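Local coordinates for protein endonuclease NucS (PDB 2VLD) that cleaves the 3' and 5' single-stranded ends of branched DNA structures and binds single-stranded DNA, at residues A[185-188]-A[189-193]. The protein carries 2 engineered substitutions. Sequence-based numbering, arbitrary orientation.
Engineered in segment 185-188: M188 (natural residue Leu).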
ATOM      1  N   VAL A 185      -9.056  21.168  19.863  1.00 55.01           N
ATOM      2  CA  VAL A 185     -10.180  22.100  19.871  1.00 54.55           C
ATOM      3  C   VAL A 185     -11.045  21.934  18.616  1.00 54.66           C
ATOM      4  O   VAL A 185     -12.269  21.877  18.714  1.00 54.54           O
ATOM      5  CB  VAL A 185      -9.718  23.573  20.069  1.00 54.74           C
ATOM      6  CG1 VAL A 185     -10.902  24.541  20.002  1.00 54.35           C
ATOM      7  CG2 VAL A 185      -9.015  23.730  21.402  1.00 53.42           C
ATOM      8  N   SER A 186     -10.406  21.834  17.452  1.00 54.88           N
ATOM      9  CA  SER A 186     -11.107  21.626  16.177  1.00 55.20           C
ATOM     10  C   SER A 186     -11.880  20.313  16.165  1.00 55.18           C
ATOM     11  O   SER A 186     -12.998  20.237  15.630  1.00 55.10           O
ATOM     12  CB  SER A 186     -10.112  21.611  15.019  1.00 55.43           C
ATOM     13  OG  SER A 186      -9.299  22.768  15.042  1.00 56.52           O
ATOM     14  N   GLN A 187     -11.267  19.281  16.746  1.00 54.84           N
ATOM     15  CA  GLN A 187     -11.913  17.988  16.887  1.00 55.02           C
ATOM     16  C   GLN A 187     -13.200  18.177  17.699  1.00 54.04           C
ATOM     17  O   GLN A 187     -14.301  17.880  17.221  1.00 53.38           O
ATOM     18  CB  GLN A 187     -10.949  16.949  17.493  1.00 54.68           C
ATOM     19  CG  GLN A 187     -11.462  15.508  17.410  1.00 57.36           C
ATOM     20  CD  GLN A 187     -10.375  14.412  17.497  1.00 57.63           C
ATOM     21  OE1 GLN A 187      -9.509  14.307  16.620  1.00 62.17           O
ATOM     22  NE2 GLN A 187     -10.460  13.562  18.528  1.00 57.63           N
HETATM   23  N   MSE A 188     -13.070  18.741  18.897  1.00 53.50           N
HETATM   24  CA  MSE A 188     -14.231  18.975  19.740  1.00 53.53           C
HETATM   25  C   MSE A 188     -15.285  19.857  19.061  1.00 54.41           C
HETATM   26  O   MSE A 188     -16.493  19.580  19.154  1.00 54.14           O
HETATM   27  CB  MSE A 188     -13.822  19.587  21.067  1.00 52.78           C
HETATM   28  CG  MSE A 188     -15.000  19.759  21.990  1.00 51.17           C
HETATM   29 SE   MSE A 188     -14.429  20.321  23.752  1.00 54.66          SE
HETATM   30  CE  MSE A 188     -13.908  22.134  23.309  1.00 41.48           C
ATOM     31  N   LYS A 189     -14.825  20.911  18.386  1.00 55.40           N
ATOM     32  CA  LYS A 189     -15.715  21.793  17.637  1.00 56.93           C
ATOM     33  C   LYS A 189     -16.617  20.998  16.707  1.00 56.86           C
ATOM     34  O   LYS A 189     -17.829  21.186  16.713  1.00 57.15           O
ATOM     35  CB  LYS A 189     -14.925  22.837  16.842  1.00 56.97           C
ATOM     36  CG  LYS A 189     -15.815  23.785  16.053  1.00 58.23           C
ATOM     37  CD  LYS A 189     -15.032  24.882  15.341  1.00 58.96           C
ATOM     38  CE  LYS A 189     -15.885  25.572  14.262  1.00 62.80           C
ATOM     39  NZ  LYS A 189     -17.201  26.068  14.782  1.00 64.05           N
ATOM     40  N   ARG A 190     -16.020  20.101  15.926  1.00 57.26           N
ATOM     41  CA  ARG A 190     -16.767  19.284  14.978  1.00 57.36           C
ATOM     42  C   ARG A 190     -17.905  18.536  15.670  1.00 57.24           C
ATOM     43  O   ARG A 190     -19.025  18.499  15.161  1.00 57.32           O
ATOM     44  CB  ARG A 190     -15.834  18.310  14.268  1.00 57.40           C
ATOM     45  CG  ARG A 190     -16.421  17.717  13.007  1.00 58.55           C
ATOM     46  CD  ARG A 190     -15.411  16.886  12.246  1.00 58.69           C
ATOM     47  NE  ARG A 190     -15.347  15.524  12.758  1.00 59.08           N
ATOM     48  CZ  ARG A 190     -14.288  14.998  13.370  1.00 56.83           C
ATOM     49  NH1 ARG A 190     -13.185  15.714  13.542  1.00 55.98           N
ATOM     50  NH2 ARG A 190     -14.330  13.746  13.795  1.00 54.32           N
ATOM     51  N   TYR A 191     -17.614  17.969  16.841  1.00 57.24           N
ATOM     52  CA  TYR A 191     -18.602  17.227  17.619  1.00 56.94           C
ATOM     53  C   TYR A 191     -19.707  18.150  18.066  1.00 57.09           C
ATOM     54  O   TYR A 191     -20.880  17.821  17.928  1.00 56.99           O
ATOM     55  CB  TYR A 191     -17.969  16.547  18.841  1.00 56.38           C
ATOM     56  CG  TYR A 191     -16.794  15.652  18.530  1.00 55.64           C
ATOM     57  CD1 TYR A 191     -15.715  15.572  19.406  1.00 56.09           C
ATOM     58  CD2 TYR A 191     -16.757  14.882  17.364  1.00 55.65           C
ATOM     59  CE1 TYR A 191     -14.635  14.757  19.138  1.00 55.15           C
ATOM     60  CE2 TYR A 191     -15.674  14.059  17.078  1.00 54.83           C
ATOM     61  CZ  TYR A 191     -14.618  14.001  17.970  1.00 55.11           C
ATOM     62  OH  TYR A 191     -13.536  13.190  17.704  1.00 54.63           O
ATOM     63  N   VAL A 192     -19.324  19.318  18.578  1.00 57.77           N
ATOM     64  CA  VAL A 192     -20.290  20.302  19.070  1.00 58.47           C
ATOM     65  C   VAL A 192     -21.226  20.768  17.944  1.00 59.07           C
ATOM     66  O   VAL A 192     -22.444  20.697  18.080  1.00 58.60           O
ATOM     67  CB  VAL A 192     -19.579  21.484  19.783  1.00 58.35           C
ATOM     68  CG1 VAL A 192     -20.555  22.604  20.107  1.00 58.86           C
ATOM     69  CG2 VAL A 192     -18.904  21.005  21.052  1.00 57.64           C
ATOM     70  N   ASP A 193     -20.639  21.203  16.831  1.00 60.32           N
ATOM     71  CA  ASP A 193     -21.397  21.641  15.664  1.00 61.81           C
ATOM     72  C   ASP A 193     -22.364  20.574  15.172  1.00 62.22           C
ATOM     73  O   ASP A 193     -23.524  20.874  14.903  1.00 62.47           O
ATOM     74  CB  ASP A 193     -20.456  22.053  14.531  1.00 62.24           C
ATOM     75  CG  ASP A 193     -19.743  23.365  14.807  1.00 64.08           C
ATOM     76  OD1 ASP A 193     -20.173  24.113  15.716  1.00 66.94           O
ATOM     77  OD2 ASP A 193     -18.749  23.652  14.106  1.00 65.35           O
TER
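Two successive turns of helix 182-199, the crossover helix of a beta-alpha-beta unit in the PDDEXK-type nuclease domain, meet mainly through Q187 and Y191. V185 O accepts from K189 N at 2.8 Å, S186 O from R190 N at 3.0 Å, and M188 O from V192 N at 2.9 Å. The Y191 N to Q187 O bond is weak, at 3.3 Å.

The Y191 ring leans back along the helix because its CG stands beside the backbone N (chi1 -54°). One face thereby lies under Q187 O, which sits over the ring centre, 3.4 Å above its plane. The Q187 side chain runs alongside the ring in the same direction, with CG 3.5 Å from Y191 CZ. The amide is turned 62° from the ring plane, and its NE2 bonds to E174 rather than to Y191 OH. That hydroxyl is hydrogen-bonded to E40 of the second subunit. With an alanine here, E40 of the second subunit would probably lose this hydroxyl partner, and Q187 CG the ring beside it.

On another side of the helix, K189 NZ forms a salt bridge with D193 OD2 at 2.9 Å, on the carboxylate's syn lone pair, and a second with E223. M188, an engineered selenomethionine, rests its CG 4.2 Å from V192 CG2.

R190 reaches E40 of the second subunit by a salt bridge, so this helix also takes part in the dimer interface. V185 and M188 pack on helix 214-223 and, with V192, on strand 203-209. M188 and Y191 touch E174 of strand 170-175, probably the glutamate of the family's E-X-K motif.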